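Cell surface protein (Faecalibacterium prausnitzii A2-165, PDB 4GT6) is of unknown function but, as a leucine-rich-repeat cell surface protein exposed outside the bacterium, probably binds other proteins. Local coordinates at residues S52-R57 with D73-I78; T126-E131 with D153-Y158; D328-C333 with S351-C356. All coordinates share one frame; numbering follows the deposited sequence. Where two conformers were deposited one is given.

Contact 1 (S52-R57 with D73-I78); sequences SKIGDR and DTVTEI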
loop_
_atom_site.group_PDB
_atom_site.type_symbol
_atom_site.label_atom_id
_atom_site.label_comp_id
_atom_site.label_asym_id
_atom_site.label_seq_id
_atom_site.Cartn_x
_atom_site.Cartn_y
_atom_site.Cartn_z
ATOM N N SER A 52 -26.159 11.484 14.143
ATOM C CA SER A 52 -25.257 12.058 13.127
ATOM C C SER A 52 -23.940 11.300 13.014
ATOM O O SER A 52 -23.200 11.502 12.042
ATOM C CB SER A 52 -24.959 13.527 13.446
ATOM O OG SER A 52 -24.281 13.599 14.690
ATOM N N LYS A 53 -23.636 10.427 13.992
ATOM C CA LYS A 53 -22.346 9.750 13.962
ATOM C C LYS A 53 -22.381 8.376 14.584
ATOM O O LYS A 53 -23.052 8.154 15.599
ATOM C CB LYS A 53 -21.288 10.629 14.703
ATOM C CG LYS A 53 -19.898 9.977 14.842
ATOM C CD LYS A 53 -18.882 10.932 15.486
ATOM C CE LYS A 53 -17.504 10.293 15.633
ATOM N NZ LYS A 53 -16.615 11.230 16.396
ATOM N N ILE A 54 -21.644 7.446 13.957
ATOM C CA ILE A 54 -21.365 6.123 14.542
ATOM C C ILE A 54 -20.044 6.314 15.253
ATOM O O ILE A 54 -19.033 6.574 14.601
ATOM C CB ILE A 54 -21.322 5.014 13.479
ATOM C CG1 ILE A 54 -22.711 4.887 12.780
ATOM C CG2 ILE A 54 -20.886 3.672 14.156
ATOM C CD1 ILE A 54 -22.645 4.117 11.473
ATOM N N GLY A 55 -20.059 6.237 16.576
ATOM C CA GLY A 55 -18.862 6.510 17.362
ATOM C C GLY A 55 -17.709 5.565 17.100
ATOM O O GLY A 55 -17.879 4.481 16.523
ATOM N N ASP A 56 -16.517 5.977 17.545
ATOM C CA ASP A 56 -15.331 5.123 17.434
ATOM C C ASP A 56 -15.596 3.744 18.053
ATOM O O ASP A 56 -16.151 3.629 19.154
ATOM C CB ASP A 56 -14.123 5.785 18.163
ATOM C CG ASP A 56 -13.594 7.085 17.538
ATOM O OD1 ASP A 56 -14.143 7.524 16.496
ATOM O OD2 ASP A 56 -12.571 7.609 18.034
ATOM N N ARG A 57 -15.198 2.691 17.330
ATOM C CA ARG A 57 -15.131 1.310 17.779
ATOM C C ARG A 57 -16.461 0.657 18.160
ATOM O O ARG A 57 -16.427 -0.393 18.812
ATOM C CB ARG A 57 -14.155 1.214 19.003
ATOM C CG ARG A 57 -12.832 1.987 18.782
ATOM C CD ARG A 57 -11.773 1.621 19.813
ATOM N NE ARG A 57 -11.020 0.412 19.451
ATOM C CZ ARG A 57 -9.934 0.380 18.675
ATOM N NH1 ARG A 57 -9.428 1.502 18.178
ATOM N NH2 ARG A 57 -9.341 -0.771 18.403
ATOM N N ASP A 73 -29.678 8.125 6.643
ATOM C CA ASP A 73 -29.062 9.276 5.954
ATOM C C ASP A 73 -28.805 10.462 6.934
ATOM O O ASP A 73 -28.253 11.481 6.521
ATOM C CB ASP A 73 -29.868 9.711 4.725
ATOM C CG ASP A 73 -31.164 10.442 4.977
ATOM O OD1 ASP A 73 -31.697 10.347 6.108
ATOM O OD2 ASP A 73 -31.654 11.106 4.039
ATOM N N THR A 74 -29.128 10.294 8.237
ATOM C CA THR A 74 -28.790 11.310 9.253
ATOM C C THR A 74 -27.262 11.233 9.584
ATOM O O THR A 74 -26.682 12.198 10.059
ATOM C CB THR A 74 -29.628 11.084 10.532
ATOM O OG1 THR A 74 -29.388 9.749 11.026
ATOM C CG2 THR A 74 -31.133 11.332 10.312
ATOM N N VAL A 75 -26.622 10.076 9.333
ATOM C CA VAL A 75 -25.214 9.864 9.695
ATOM C C VAL A 75 -24.280 10.612 8.738
ATOM O O VAL A 75 -24.246 10.327 7.528
ATOM C CB VAL A 75 -24.870 8.343 9.783
ATOM C CG1 VAL A 75 -23.360 8.130 9.941
ATOM C CG2 VAL A 75 -25.615 7.693 10.965
ATOM N N THR A 76 -23.456 11.504 9.303
ATOM C CA THR A 76 -22.493 12.264 8.495
ATOM C C THR A 76 -21.046 11.821 8.801
ATOM O O THR A 76 -20.113 12.262 8.133
ATOM C CB THR A 76 -22.672 13.779 8.740
ATOM O OG1 THR A 76 -22.364 14.068 10.110
ATOM C CG2 THR A 76 -24.087 14.277 8.371
ATOM N N GLU A 77 -20.861 11.002 9.845
ATOM C CA GLU A 77 -19.521 10.574 10.240
ATOM C C GLU A 77 -19.518 9.150 10.738
ATOM O O GLU A 77 -20.388 8.768 11.518
ATOM C CB GLU A 77 -18.972 11.490 11.361
ATOM C CG GLU A 77 -17.529 11.182 11.733
ATOM C CD GLU A 77 -16.814 12.191 12.615
ATOM O OE1 GLU A 77 -17.336 13.309 12.835
ATOM O OE2 GLU A 77 -15.704 11.852 13.080
ATOM N N ILE A 78 -18.492 8.397 10.336
ATOM C CA ILE A 78 -18.238 7.035 10.796
ATOM C C ILE A 78 -16.922 7.134 11.564
ATOM O O ILE A 78 -15.900 7.569 11.005
ATOM C CB ILE A 78 -18.228 5.969 9.671
ATOM C CG1 ILE A 78 -19.626 5.871 9.018
ATOM C CG2 ILE A 78 -17.836 4.579 10.285
ATOM C CD1 ILE A 78 -19.658 5.092 7.720
HETATM O O HOH W 1 -17.098 14.030 15.428
#
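K53 and E77 lie side by side on neighbouring parallel strands, their chains pointing the same way. With CG anti to the backbone N (chi1 175°), the lysine runs fully extended along its neighbour. Its CB and CG pass E77 O and E77 CB, CG coming to 3.9 Å from that CB. CD and CE then lie against the carboxylate end, with K53 CE 3.5 Å from E77 OE2. At the tip K53 NZ makes a long salt bridge of 3.5 Å to E77 OE2, while a water links NZ to E77 OE1. Long, oppositely charged chains suit this partly exposed row, since their methylenes pack together and their ends pair. On the other face of the sheet I54 and I78 are buried; I54 CD1 meets I78 CG1 at 4.3 Å and also touches V75, branched apolar residues suited to an interior. Between the two layers, I54 N bonds to E77 O at 3.0 Å, and S52 O accepts from two amides, T76 N at 2.8 Å and E77 N at 3.2 Å. S52 turns its hydroxyl to T23 instead. One face polar and the other aliphatic, repeated strand after strand, is the parallel ladder of a leucine-rich-repeat solenoid, here of the BspA type.

Contact 2 (T126-E131 with D153-Y158); sequences TEIDSE and DGMFSY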
loop_
_atom_site.group_PDB
_atom_site.type_symbol
_atom_site.label_atom_id
_atom_site.label_comp_id
_atom_site.label_asym_id
_atom_site.label_seq_id
_atom_site.Cartn_x
_atom_site.Cartn_y
_atom_site.Cartn_z
ATOM N N THR A 126 -15.872 13.456 2.032
ATOM C CA THR A 126 -14.881 14.499 1.767
ATOM C C THR A 126 -13.594 14.143 2.499
ATOM O O THR A 126 -12.558 14.714 2.190
ATOM C CB THR A 126 -15.374 15.897 2.127
ATOM O OG1 THR A 126 -15.704 15.943 3.509
ATOM C CG2 THR A 126 -16.521 16.382 1.230
ATOM N N GLU A 127 -13.662 13.251 3.519
ATOM C CA GLU A 127 -12.474 12.871 4.297
ATOM C C GLU A 127 -12.506 11.409 4.624
ATOM O O GLU A 127 -13.515 10.920 5.127
ATOM C CB GLU A 127 -12.379 13.649 5.639
ATOM C CG GLU A 127 -12.258 15.157 5.534
ATOM C CD GLU A 127 -12.254 15.801 6.908
ATOM O OE1 GLU A 127 -11.190 15.785 7.566
ATOM O OE2 GLU A 127 -13.337 16.230 7.364
ATOM N N ILE A 128 -11.421 10.711 4.333
ATOM C CA ILE A 128 -11.264 9.287 4.663
ATOM C C ILE A 128 -9.886 9.158 5.299
ATOM O O ILE A 128 -8.876 9.504 4.650
ATOM C CB ILE A 128 -11.439 8.321 3.464
ATOM C CG1 ILE A 128 -12.655 8.645 2.573
ATOM C CG2 ILE A 128 -11.506 6.905 3.989
ATOM C CD1 ILE A 128 -12.621 7.892 1.159
ATOM N N ASP A 129 -9.823 8.657 6.536
ATOM C CA ASP A 129 -8.548 8.603 7.242
ATOM C C ASP A 129 -7.814 7.282 7.018
ATOM O O ASP A 129 -8.314 6.380 6.353
ATOM C CB ASP A 129 -8.742 8.887 8.739
ATOM C CG ASP A 129 -7.635 9.717 9.401
ATOM O OD1 ASP A 129 -6.468 9.737 8.862
ATOM O OD2 ASP A 129 -7.902 10.300 10.486
ATOM N N SER A 130 -6.592 7.199 7.548
ATOM C CA SER A 130 -5.650 6.087 7.360
ATOM C C SER A 130 -6.264 4.713 7.493
ATOM O O SER A 130 -7.033 4.471 8.435
ATOM C CB SER A 130 -4.528 6.181 8.392
ATOM O OG SER A 130 -3.986 7.492 8.340
ATOM N N GLU A 131 -5.895 3.813 6.548
ATOM C CA GLU A 131 -6.226 2.381 6.550
ATOM C C GLU A 131 -7.725 2.090 6.696
ATOM O O GLU A 131 -8.076 1.018 7.200
ATOM C CB GLU A 131 -5.505 1.746 7.752
ATOM C CG GLU A 131 -3.986 1.849 7.694
ATOM C CD GLU A 131 -3.352 1.293 8.952
ATOM O OE1 GLU A 131 -3.511 1.903 10.036
ATOM O OE2 GLU A 131 -2.783 0.183 8.865
ATOM N N ASP A 153 -2.748 7.108 4.210
ATOM C CA ASP A 153 -1.820 5.975 4.235
ATOM C C ASP A 153 -2.524 4.640 4.462
ATOM O O ASP A 153 -3.448 4.551 5.275
ATOM C CB ASP A 153 -0.716 6.171 5.286
ATOM C CG ASP A 153 -1.198 6.269 6.709
ATOM O OD1 ASP A 153 -1.671 7.365 7.107
ATOM O OD2 ASP A 153 -1.152 5.250 7.412
ATOM N N GLY A 154 -2.116 3.649 3.679
ATOM C CA GLY A 154 -2.613 2.278 3.755
ATOM C C GLY A 154 -4.097 2.116 3.522
ATOM O O GLY A 154 -4.661 1.095 3.907
HETATM N N MSE A 155 -4.737 3.111 2.886
HETATM C CA MSE A 155 -6.195 3.092 2.713
HETATM C C MSE A 155 -6.703 1.805 2.075
HETATM O O MSE A 155 -7.695 1.265 2.583
HETATM C CB MSE A 155 -6.718 4.296 1.926
HETATM C CG MSE A 155 -8.257 4.241 1.691
HETATM SE SE MSE A 155 -8.928 5.893 0.988
HETATM C CE MSE A 155 -8.209 6.923 2.377
ATOM N N PHE A 156 -6.066 1.304 1.012
ATOM C CA PHE A 156 -6.516 0.073 0.381
ATOM C C PHE A 156 -5.443 -0.979 0.387
ATOM O O PHE A 156 -5.484 -1.868 -0.465
ATOM C CB PHE A 156 -6.971 0.327 -1.073
ATOM C CG PHE A 156 -8.112 1.312 -1.190
ATOM C CD1 PHE A 156 -9.409 0.946 -0.835
ATOM C CD2 PHE A 156 -7.892 2.600 -1.658
ATOM C CE1 PHE A 156 -10.466 1.869 -0.927
ATOM C CE2 PHE A 156 -8.956 3.512 -1.783
ATOM C CZ PHE A 156 -10.224 3.144 -1.395
ATOM N N SER A 157 -4.530 -0.952 1.367
ATOM C CA SER A 157 -3.509 -2.001 1.405
ATOM C C SER A 157 -4.155 -3.394 1.450
ATOM O O SER A 157 -5.089 -3.609 2.233
ATOM C CB SER A 157 -2.590 -1.837 2.613
ATOM O OG SER A 157 -1.957 -0.575 2.606
ATOM N N TYR A 158 -3.669 -4.323 0.588
ATOM C CA TYR A 158 -4.104 -5.732 0.538
ATOM C C TYR A 158 -5.596 -5.894 0.218
ATOM O O TYR A 158 -6.222 -6.909 0.564
ATOM C CB TYR A 158 -3.705 -6.493 1.831
ATOM C CG TYR A 158 -2.231 -6.305 2.103
ATOM C CD1 TYR A 158 -1.271 -6.817 1.228
ATOM C CD2 TYR A 158 -1.793 -5.513 3.158
ATOM C CE1 TYR A 158 0.087 -6.572 1.421
ATOM C CE2 TYR A 158 -0.432 -5.278 3.371
ATOM C CZ TYR A 158 0.502 -5.829 2.510
ATOM O OH TYR A 158 1.846 -5.605 2.693
#
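S130 and D153 join two successive turns through a short side-chain bond, the hydroxyl OG of S130 giving its proton to D153 OD1 at 2.6 Å. The hydroxyl comes from above the carboxylate, 39° out of its plane. The aspartate's CG sits between its own backbone N and carbonyl carbon (chi1 62°), which carries the carboxylate over to the serine. A serine suits the place because its short side chain puts a donor within bonding distance of the carboxylate. Beside this bond E131 N donates to D153 O at 2.9 Å, so the same residue accepts through both side chain and main chain. The amide of S130 is taken by D129 OD1 at 2.9 Å, and the carboxylate of E131 turns to H134 and Q108. An alanine in place of D153 would probably leave the S130 hydroxyl without this acceptor and free to turn. G154, at positive phi, suits its place because a CB there would crowd E131 CG. Further in, one of two conformers of the selenomethionine M155 brings CE to 3.7 Å from I128 CG2, a packing that is therefore provisional. The contact thus divides its chemistry: polar groups are paired on the partly exposed side, while the methyl end of M155, in that conformer, packs against buried I128.

Contact 3 (D328-C333 with S351-C356); sequences DAFAGC and SAFSNC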
loop_
_atom_site.group_PDB
_atom_site.type_symbol
_atom_site.label_atom_id
_atom_site.label_comp_id
_atom_site.label_asym_id
_atom_site.label_seq_id
_atom_site.Cartn_x
_atom_site.Cartn_y
_atom_site.Cartn_z
ATOM N N ASP A 328 18.995 -10.641 2.820
ATOM C CA ASP A 328 18.150 -11.255 1.801
ATOM C C ASP A 328 18.337 -10.671 0.376
ATOM O O ASP A 328 17.476 -10.901 -0.464
ATOM C CB ASP A 328 16.660 -11.109 2.209
ATOM C CG ASP A 328 16.236 -11.903 3.423
ATOM O OD1 ASP A 328 16.962 -12.859 3.795
ATOM O OD2 ASP A 328 15.148 -11.612 3.969
ATOM N N ALA A 329 19.459 -9.979 0.081
ATOM C CA ALA A 329 19.675 -9.379 -1.244
ATOM C C ALA A 329 19.473 -10.387 -2.401
ATOM O O ALA A 329 18.934 -9.999 -3.434
ATOM C CB ALA A 329 21.051 -8.755 -1.339
ATOM N N PHE A 330 19.884 -11.650 -2.222
ATOM C CA PHE A 330 19.701 -12.695 -3.246
ATOM C C PHE A 330 18.972 -13.906 -2.666
ATOM O O PHE A 330 19.130 -15.014 -3.183
ATOM C CB PHE A 330 21.060 -13.124 -3.841
ATOM C CG PHE A 330 21.726 -12.016 -4.615
ATOM C CD1 PHE A 330 21.445 -11.824 -5.968
ATOM C CD2 PHE A 330 22.581 -11.118 -3.979
ATOM C CE1 PHE A 330 22.066 -10.801 -6.687
ATOM C CE2 PHE A 330 23.191 -10.087 -4.694
ATOM C CZ PHE A 330 22.947 -9.947 -6.045
ATOM N N ALA A 331 18.173 -13.713 -1.601
ATOM C CA ALA A 331 17.475 -14.836 -0.953
ATOM C C ALA A 331 16.501 -15.515 -1.908
ATOM O O ALA A 331 15.662 -14.847 -2.518
ATOM C CB ALA A 331 16.736 -14.364 0.292
ATOM N N GLY A 332 16.634 -16.835 -2.038
ATOM C CA GLY A 332 15.759 -17.619 -2.899
ATOM C C GLY A 332 16.107 -17.595 -4.374
ATOM O O GLY A 332 15.312 -18.060 -5.197
ATOM N N CYS A 333 17.312 -17.098 -4.734
ATOM C CA CYS A 333 17.777 -17.122 -6.128
ATOM C C CYS A 333 18.353 -18.528 -6.379
ATOM O O CYS A 333 19.571 -18.726 -6.456
ATOM C CB CYS A 333 18.787 -16.010 -6.381
ATOM S SG CYS A 333 18.067 -14.351 -6.286
ATOM N N SER A 351 22.117 -14.067 5.480
ATOM C CA SER A 351 20.835 -14.164 4.764
ATOM C C SER A 351 20.908 -13.658 3.306
ATOM O O SER A 351 20.021 -13.988 2.518
ATOM C CB SER A 351 19.750 -13.396 5.505
ATOM O OG SER A 351 20.002 -12.009 5.358
ATOM N N ALA A 352 21.948 -12.876 2.944
ATOM C CA ALA A 352 22.059 -12.317 1.590
ATOM C C ALA A 352 22.075 -13.419 0.513
ATOM O O ALA A 352 21.506 -13.224 -0.555
ATOM C CB ALA A 352 23.302 -11.446 1.477
ATOM N N PHE A 353 22.665 -14.582 0.813
ATOM C CA PHE A 353 22.727 -15.677 -0.155
ATOM C C PHE A 353 22.030 -16.934 0.384
ATOM O O PHE A 353 22.403 -18.051 0.016
ATOM C CB PHE A 353 24.196 -15.950 -0.556
ATOM C CG PHE A 353 24.769 -14.797 -1.349
ATOM C CD1 PHE A 353 24.470 -14.644 -2.701
ATOM C CD2 PHE A 353 25.554 -13.831 -0.734
ATOM C CE1 PHE A 353 24.962 -13.561 -3.423
ATOM C CE2 PHE A 353 26.047 -12.740 -1.459
ATOM C CZ PHE A 353 25.737 -12.606 -2.794
ATOM N N SER A 354 20.973 -16.750 1.213
ATOM C CA SER A 354 20.198 -17.860 1.768
ATOM C C SER A 354 19.357 -18.494 0.666
ATOM O O SER A 354 18.921 -17.797 -0.249
ATOM C CB SER A 354 19.320 -17.391 2.925
ATOM O OG SER A 354 18.454 -16.335 2.542
ATOM N N ASN A 355 19.179 -19.822 0.722
ATOM C CA ASN A 355 18.415 -20.607 -0.265
ATOM C C ASN A 355 18.903 -20.347 -1.713
ATOM O O ASN A 355 18.100 -20.124 -2.625
ATOM C CB ASN A 355 16.900 -20.357 -0.136
ATOM C CG ASN A 355 16.298 -20.897 1.134
ATOM O OD1 ASN A 355 15.864 -20.144 2.010
ATOM N ND2 ASN A 355 16.234 -22.215 1.254
ATOM N N CYS A 356 20.233 -20.312 -1.884
ATOM C CA CYS A 356 20.937 -20.176 -3.160
ATOM C C CYS A 356 21.679 -21.500 -3.383
ATOM O O CYS A 356 22.915 -21.570 -3.317
ATOM C CB CYS A 356 21.871 -18.971 -3.153
ATOM S SG CYS A 356 21.008 -17.385 -3.320
#
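F330 and F353 lie side by side in successive turns, their ring planes only 6° apart but slid so far that the rings barely overlap, with centroids 5.2 Å from each other. The closest approach is F330 CD2 to F353 CE1, at 3.5 Å. Both rings leave the backbone with CG anti to the carbonyl carbon (chi1 near -67° in both), and the same torsion on similarly folded turns goes with their near-parallel planes. Next to the rings the small A329 and A352 come together, their CB atoms 4.5 Å apart. C356 SG lies nearest F330 O, at 3.0 Å, and also packs against the CB atoms of F330 and C333.

Three hydrogen bonds from 328-333 to 351-356 accompany this spacing. F330 N reaches A352 O at 2.8 Å, in the carbonyl plane, and G332 N reaches S354 O at 3.1 Å and nearly straight (165°). At the start of both segments D328 N donates to S351 OG at 3.1 Å, a hydroxyl that also bonds D327.

Behind these lie the turns themselves. D328 to A331 form a type I beta turn and F330 to C333 a type II turn, whose positive-phi position suits G332. In 351-356, S351 O receives both S354 N and S354 OG, the hydroxyl at 2.8 Å, so the serine closes its own loop while its OG touches the methyl of A331. Farther out, the F307 ring meets that of F330, and I339 touches both phenylalanine side chains. The chemistry implies turns held at a regular spacing: two main-chain bonds and one to a serine hydroxyl are consistent with it, and the rings, F330 buried and F353 partly exposed, add apolar contact.

How the contacts relate
All three contacts join neighbouring turns of one solenoid and follow one another in series along the chain. Contacts 1 and 2 belong to the same leucine-rich-repeat range and reach the same sheet; their centres are 18 Å apart and their nearest atoms about 7 Å, without touching. Contact 3 lies in the second repeat range, its centre 34 Å from that of contact 2 and 49 Å from that of contact 1, with contacts 1 and 3 on opposite sides of the chain's centre. Contact 1 pairs strands, contact 2 passes from a strand end into turns, and contact 3 joins turns alone. The sodium ion, bound by S297 and E320, belongs to none of them.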